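Local coordinates for protein endo-beta-1,4-glucanase (Bacillus licheniformis, PDB 2JEN) that hydrolyses xyloglucan and beta-1,4-glucan chains of the plant cell wall as a family 12 glycoside hydrolase, at residues Ile158-Thr163 and Gln209-Asn214; Val172-Ile177 and Ser181-Lys186. The protein carries 1 engineered substitution. All blocks are in the same frame, centred on the assembly; numbering follows the deposited sequence. Where two conformers were deposited one is given.

Contact 1. Residues Ile158-Thr163 and Gln209-Asn214; sequences IWLNNT and QSANLN. With GLC (alpha-D-glucopyranose), chain C.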
loop_
_atom_site.group_PDB
_atom_site.type_symbol
_atom_site.label_atom_id
_atom_site.label_comp_id
_atom_site.label_asym_id
_atom_site.label_seq_id
_atom_site.Cartn_x
_atom_site.Cartn_y
_atom_site.Cartn_z
ATOM N N ILE A 158 0.547 32.708 10.670
ATOM C CA ILE A 158 -0.595 33.415 10.105
ATOM C C ILE A 158 -1.562 32.368 9.626
ATOM O O ILE A 158 -1.337 31.746 8.570
ATOM C CB ILE A 158 -0.193 34.418 9.009
ATOM C CG1 ILE A 158 0.911 35.373 9.475
ATOM C CG2 ILE A 158 -1.449 35.164 8.513
ATOM C CD1 ILE A 158 1.444 36.298 8.438
ATOM N N TRP A 159 -2.619 32.149 10.380
ATOM C CA TRP A 159 -3.575 31.090 10.111
ATOM C C TRP A 159 -4.715 31.597 9.227
ATOM O O TRP A 159 -5.479 32.491 9.617
ATOM C CB TRP A 159 -4.199 30.496 11.378
ATOM C CG TRP A 159 -3.276 29.900 12.396
ATOM C CD1 TRP A 159 -1.970 30.213 12.664
ATOM C CD2 TRP A 159 -3.663 28.928 13.362
ATOM N NE1 TRP A 159 -1.513 29.451 13.720
ATOM C CE2 TRP A 159 -2.544 28.666 14.168
ATOM C CE3 TRP A 159 -4.845 28.259 13.620
ATOM C CZ2 TRP A 159 -2.577 27.752 15.223
ATOM C CZ3 TRP A 159 -4.871 27.333 14.674
ATOM C CH2 TRP A 159 -3.736 27.116 15.462
ATOM N N LEU A 160 -4.825 31.023 8.036
ATOM C CA LEU A 160 -5.920 31.292 7.119
ATOM C C LEU A 160 -7.088 30.362 7.344
ATOM O O LEU A 160 -8.198 30.652 6.905
ATOM C CB LEU A 160 -5.432 31.201 5.689
ATOM C CG LEU A 160 -4.317 32.143 5.274
ATOM C CD1 LEU A 160 -3.988 32.007 3.781
ATOM C CD2 LEU A 160 -4.575 33.616 5.656
ATOM N N ASN A 161 -6.840 29.237 8.022
ATOM C CA ASN A 161 -7.887 28.301 8.374
ATOM C C ASN A 161 -7.613 27.822 9.777
ATOM O O ASN A 161 -6.480 27.463 10.096
ATOM C CB ASN A 161 -7.887 27.098 7.406
ATOM C CG ASN A 161 -8.959 26.050 7.730
ATOM O OD1 ASN A 161 -8.921 25.437 8.797
ATOM N ND2 ASN A 161 -9.905 25.851 6.809
ATOM N N ASN A 162 -8.654 27.805 10.622
ATOM C CA ASN A 162 -8.614 27.129 11.913
ATOM C C ASN A 162 -9.795 26.190 11.942
ATOM O O ASN A 162 -10.956 26.657 11.870
ATOM C CB ASN A 162 -8.710 28.135 13.090
ATOM C CG ASN A 162 -8.588 27.487 14.417
ATOM O OD1 ASN A 162 -8.323 26.281 14.507
ATOM N ND2 ASN A 162 -8.857 28.251 15.488
ATOM N N THR A 163 -9.553 24.880 12.026
ATOM C CA THR A 163 -10.615 23.906 12.126
ATOM C C THR A 163 -10.443 23.111 13.403
ATOM O O THR A 163 -9.664 22.163 13.491
ATOM C CB THR A 163 -10.669 23.008 10.881
ATOM O OG1 THR A 163 -10.924 23.839 9.731
ATOM C CG2 THR A 163 -11.791 21.965 11.010
ATOM N N GLN A 209 -9.830 31.032 1.810
ATOM C CA GLN A 209 -9.084 30.192 0.872
ATOM C C GLN A 209 -8.052 30.907 0.057
ATOM O O GLN A 209 -7.367 30.289 -0.751
ATOM C CB GLN A 209 -10.064 29.440 -0.048
ATOM C CG GLN A 209 -10.881 28.387 0.661
ATOM C CD GLN A 209 -11.704 27.495 -0.244
ATOM O OE1 GLN A 209 -11.876 26.305 0.036
ATOM N NE2 GLN A 209 -12.296 28.078 -1.264
ATOM N N SER A 210 -7.916 32.229 0.201
ATOM C CA SER A 210 -6.900 32.930 -0.528
ATOM C C SER A 210 -6.474 34.177 0.235
ATOM O O SER A 210 -7.292 34.773 0.967
ATOM C CB SER A 210 -7.360 33.274 -1.931
ATOM O OG SER A 210 -8.345 34.255 -1.842
ATOM N N ALA A 211 -5.221 34.555 0.083
ATOM C CA ALA A 211 -4.723 35.784 0.687
ATOM C C ALA A 211 -3.518 36.278 -0.050
ATOM O O ALA A 211 -2.747 35.534 -0.624
ATOM C CB ALA A 211 -4.384 35.586 2.147
ATOM N N ASN A 212 -3.382 37.591 -0.054
ATOM C CA ASN A 212 -2.242 38.289 -0.565
ATOM C C ASN A 212 -1.752 39.151 0.582
ATOM O O ASN A 212 -2.426 40.106 0.953
ATOM C CB ASN A 212 -2.705 39.150 -1.741
ATOM C CG ASN A 212 -1.589 39.536 -2.626
ATOM O OD1 ASN A 212 -0.589 40.078 -2.180
ATOM N ND2 ASN A 212 -1.741 39.253 -3.909
ATOM N N LEU A 213 -0.624 38.781 1.170
ATOM C CA LEU A 213 -0.115 39.415 2.386
ATOM C C LEU A 213 1.291 39.928 2.216
ATOM O O LEU A 213 2.049 39.458 1.369
ATOM C CB LEU A 213 -0.131 38.428 3.541
ATOM C CG LEU A 213 -1.462 37.774 3.871
ATOM C CD1 LEU A 213 -1.277 36.688 4.923
ATOM C CD2 LEU A 213 -2.538 38.765 4.307
ATOM N N ASN A 214 1.648 40.937 2.995
ATOM C CA ASN A 214 3.018 41.390 3.094
ATOM C C ASN A 214 3.479 41.107 4.512
ATOM O O ASN A 214 2.939 41.665 5.481
ATOM C CB ASN A 214 3.109 42.890 2.819
ATOM C CG ASN A 214 4.513 43.401 2.791
ATOM O OD1 ASN A 214 5.478 42.733 3.146
ATOM N ND2 ASN A 214 4.651 44.683 2.401
HETATM C C1 GLC C . -0.226 24.427 19.463
HETATM C C2 GLC C . -0.395 25.342 18.273
HETATM C C3 GLC C . 0.614 25.042 17.191
HETATM C C4 GLC C . 2.037 24.923 17.740
HETATM C C5 GLC C . 2.021 24.021 18.986
HETATM C C6 GLC C . 3.400 23.986 19.639
HETATM O O2 GLC C . -1.687 25.158 17.735
HETATM O O3 GLC C . 0.575 26.081 16.246
HETATM O O4 GLC C . 2.911 24.436 16.722
HETATM O O5 GLC C . 1.116 24.539 19.932
HETATM O O6 GLC C . 3.445 22.903 20.570
#

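Contact 2. Residues Val172-Ile177 and Ser181-Lys186; sequences VETVSI and SWKVYK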
loop_
_atom_site.group_PDB
_atom_site.type_symbol
_atom_site.label_atom_id
_atom_site.label_comp_id
_atom_site.label_asym_id
_atom_site.label_seq_id
_atom_site.Cartn_x
_atom_site.Cartn_y
_atom_site.Cartn_z
ATOM N N VAL A 172 -4.110 38.127 22.933
ATOM C CA VAL A 172 -3.748 39.510 23.159
ATOM C C VAL A 172 -4.906 40.444 22.805
ATOM O O VAL A 172 -5.461 41.153 23.674
ATOM C CB VAL A 172 -2.497 39.895 22.346
ATOM C CG1 VAL A 172 -2.116 41.352 22.646
ATOM C CG2 VAL A 172 -1.324 38.942 22.656
ATOM N N GLU A 173 -5.263 40.464 21.537
ATOM C CA GLU A 173 -6.224 41.375 20.954
ATOM C C GLU A 173 -6.511 40.980 19.519
ATOM O O GLU A 173 -5.804 40.153 18.940
ATOM C CB GLU A 173 -5.690 42.808 20.982
ATOM C CG GLU A 173 -4.514 43.058 20.082
ATOM C CD GLU A 173 -3.712 44.310 20.414
ATOM O OE1 GLU A 173 -4.061 45.000 21.389
ATOM O OE2 GLU A 173 -2.711 44.603 19.711
ATOM N N THR A 174 -7.555 41.579 18.949
ATOM C CA THR A 174 -7.896 41.458 17.544
ATOM C C THR A 174 -7.448 42.699 16.820
ATOM O O THR A 174 -7.662 43.829 17.296
ATOM C CB THR A 174 -9.358 41.158 17.371
ATOM O OG1 THR A 174 -9.645 39.915 18.021
ATOM C CG2 THR A 174 -9.775 41.066 15.910
ATOM N N VAL A 175 -6.780 42.508 15.685
ATOM C CA VAL A 175 -6.197 43.593 14.905
ATOM C C VAL A 175 -6.565 43.488 13.448
ATOM O O VAL A 175 -6.828 42.387 12.941
ATOM C CB VAL A 175 -4.645 43.620 15.003
ATOM C CG1 VAL A 175 -4.238 43.670 16.419
ATOM C CG2 VAL A 175 -4.021 42.353 14.331
ATOM N N SER A 176 -6.619 44.621 12.775
ATOM C CA SER A 176 -6.765 44.651 11.300
ATOM C C SER A 176 -5.402 44.935 10.697
ATOM O O SER A 176 -4.818 45.980 10.943
ATOM C CB SER A 176 -7.782 45.722 10.897
ATOM O OG SER A 176 -8.000 45.772 9.496
ATOM N N ILE A 177 -4.881 43.963 9.922
ATOM C CA ILE A 177 -3.616 44.112 9.218
ATOM C C ILE A 177 -3.803 43.577 7.824
ATOM O O ILE A 177 -4.335 42.455 7.628
ATOM C CB ILE A 177 -2.486 43.318 9.919
ATOM C CG1 ILE A 177 -2.219 43.827 11.337
ATOM C CG2 ILE A 177 -1.195 43.361 9.080
ATOM C CD1 ILE A 177 -1.191 42.997 12.123
ATOM N N SER A 181 -8.875 40.800 9.447
ATOM C CA SER A 181 -8.889 40.812 10.917
ATOM C C SER A 181 -8.287 39.537 11.483
ATOM O O SER A 181 -8.644 38.437 11.055
ATOM C CB SER A 181 -10.301 40.956 11.438
ATOM O OG SER A 181 -10.789 42.236 11.018
ATOM N N TRP A 182 -7.457 39.688 12.514
ATOM C CA TRP A 182 -6.666 38.608 13.100
ATOM C C TRP A 182 -6.768 38.650 14.609
ATOM O O TRP A 182 -6.572 39.699 15.228
ATOM C CB TRP A 182 -5.186 38.781 12.752
ATOM C CG TRP A 182 -4.901 39.009 11.291
ATOM C CD1 TRP A 182 -4.729 40.199 10.706
ATOM C CD2 TRP A 182 -4.783 38.030 10.263
ATOM N NE1 TRP A 182 -4.520 40.058 9.370
ATOM C CE2 TRP A 182 -4.530 38.723 9.069
ATOM C CE3 TRP A 182 -4.851 36.625 10.239
ATOM C CZ2 TRP A 182 -4.391 38.063 7.837
ATOM C CZ3 TRP A 182 -4.717 35.980 9.033
ATOM C CH2 TRP A 182 -4.452 36.679 7.852
ATOM N N LYS A 183 -6.998 37.496 15.219
ATOM C CA LYS A 183 -6.805 37.341 16.667
ATOM C C LYS A 183 -5.323 37.065 16.907
ATOM O O LYS A 183 -4.754 36.164 16.301
ATOM C CB LYS A 183 -7.652 36.189 17.198
ATOM C CG LYS A 183 -9.122 36.390 16.970
ATOM C CD LYS A 183 -9.905 35.125 17.314
ATOM C CE LYS A 183 -9.765 34.016 16.164
ATOM N NZ LYS A 183 -10.680 32.822 16.369
ATOM N N VAL A 184 -4.691 37.841 17.762
ATOM C CA VAL A 184 -3.261 37.794 18.015
ATOM C C VAL A 184 -2.990 37.065 19.322
ATOM O O VAL A 184 -3.661 37.331 20.324
ATOM C CB VAL A 184 -2.648 39.203 18.107
ATOM C CG1 VAL A 184 -1.160 39.157 18.421
ATOM C CG2 VAL A 184 -2.983 40.032 16.876
ATOM N N TYR A 185 -2.053 36.129 19.299
ATOM C CA TYR A 185 -1.613 35.355 20.443
ATOM C C TYR A 185 -0.109 35.434 20.605
ATOM O O TYR A 185 0.642 35.536 19.612
ATOM C CB TYR A 185 -1.995 33.890 20.276
ATOM C CG TYR A 185 -3.484 33.683 20.193
ATOM C CD1 TYR A 185 -4.179 33.951 19.029
ATOM C CD2 TYR A 185 -4.199 33.150 21.265
ATOM C CE1 TYR A 185 -5.548 33.757 18.946
ATOM C CE2 TYR A 185 -5.585 32.951 21.172
ATOM C CZ TYR A 185 -6.223 33.274 20.024
ATOM O OH TYR A 185 -7.610 33.067 19.919
ATOM N N LYS A 186 0.359 35.360 21.845
ATOM C CA LYS A 186 1.790 35.417 22.161
ATOM C C LYS A 186 2.122 34.309 23.150
ATOM O O LYS A 186 1.523 34.221 24.215
ATOM C CB LYS A 186 2.162 36.790 22.731
ATOM C CG LYS A 186 3.635 36.927 23.097
ATOM C CD LYS A 186 3.937 38.316 23.631
ATOM C CE LYS A 186 5.411 38.596 23.852
ATOM N NZ LYS A 186 6.076 37.721 24.865
HETATM O O HOH W 1 -9.973 44.032 9.075
#

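Contact 1. Residues Ile158-Thr163 and Gln209-Asn214
Ile158 and Leu213 reach toward each other tip to tip, and beside them Leu160 meets Ala211, across the interior of the beta-sandwich characteristic of glycoside hydrolase family 12. The CA atoms of Ile158 and Leu213 stand 9.8 Å apart, a spacing of facing sheets rather than paired strands, so the gap is bridged by side chains: Ser210-Asn214 is an outermost strand of one sheet, while Ile158 belongs to the other. Methyl meets methyl where Ile158 CG2 approaches Leu213 CD1 at 3.9 Å. With CG1 opposite the carbonyl carbon (chi1 -52°), the CG2 methyl is the branch left to meet the leucine. The second pair is differently shaped. Ala211 CB sits against the fork of Leu160, 4.0 Å from CD1 and equally far from CD2, so the methyl touches both branches; Val122 also touches Leu160. Here the chain turns a corner, and Leu160 and Asn161 both face Ala134 in a classic beta bulge. Between the two inward-facing residues, Trp159 heads to the other surface of its sheet, into the glycan pocket, where the benzo edge of its indole meets O2 of a glucose, an atom near the indole plane; Trp159 CH2 is 3.6 Å from that oxygen. From just past the bulge, Thr163 OG1 donates back to a lone pair of Asn161 OD1 at 2.7 Å, in the carbonyl plane, with a C=O...donor angle of 124°.

Contact 2. Residues Val172-Ile177 and Ser181-Lys186
Val172-Ile177 and Ser181-Lys186 run antiparallel, their axes 4.6 Å apart at closest approach and 148° between their directions. Val175 and Trp182 form a hydrogen-bonded pair, Val175 N to Trp182 O at 2.9 Å and Trp182 N to Val175 O at 2.8 Å. On the face shared by Val175 and Val184, the two side chains cross at about a right angle, CG2 of Val175 lying 3.6 Å from CG2 of Val184; Tyr221 of helix 215-225 packs on both. The segments form a beta hairpin, and near its turn the indole of Trp182 adds a bond of its own. With CG anti to the carbonyl carbon (chi1 -50°), the ring edge reaches along the partner strand toward the turn, past Val175, and NE1 donates to Ile177 O at 3.0 Å, nearly straight at 170° and close to the ring plane, though tilted from the plane of the carbonyl. A phenylalanine in place of Trp182 would probably leave the Ile177 carbonyl without this donor and the hairpin end less firmly tied. On the other face, Thr174 and Lys183 lie side by side, OG1 of Thr174 3.7 Å from Lys183 CG, while the threonine hydroxyl bonds to Tyr171 OH.

Contact 2 is nested within the chain loop that contact 1 closes, and although their centres lie 13 Å apart, the indole of Trp182 joins them. Its six-membered ring enters the apolar layer of contact 1: CZ3 comes within 3.4 Å of Ile158 CG2, CH2 within 3.8 Å of Leu160 CD2, and CZ2 within 4.0 Å of Leu213 CD2. One residue thus fastens the hairpin by its N-H and packs the carbon edge of its six-membered ring into the sandwich interior. Contact 1 borders the glycan pocket directly through Trp159, which touches a glucose that is hydrogen-bonded to Glu243 OE1 and Gly166 O. Contact 2 stands farther off, the Tyr185 side chain being about 9 Å from a bound glucose.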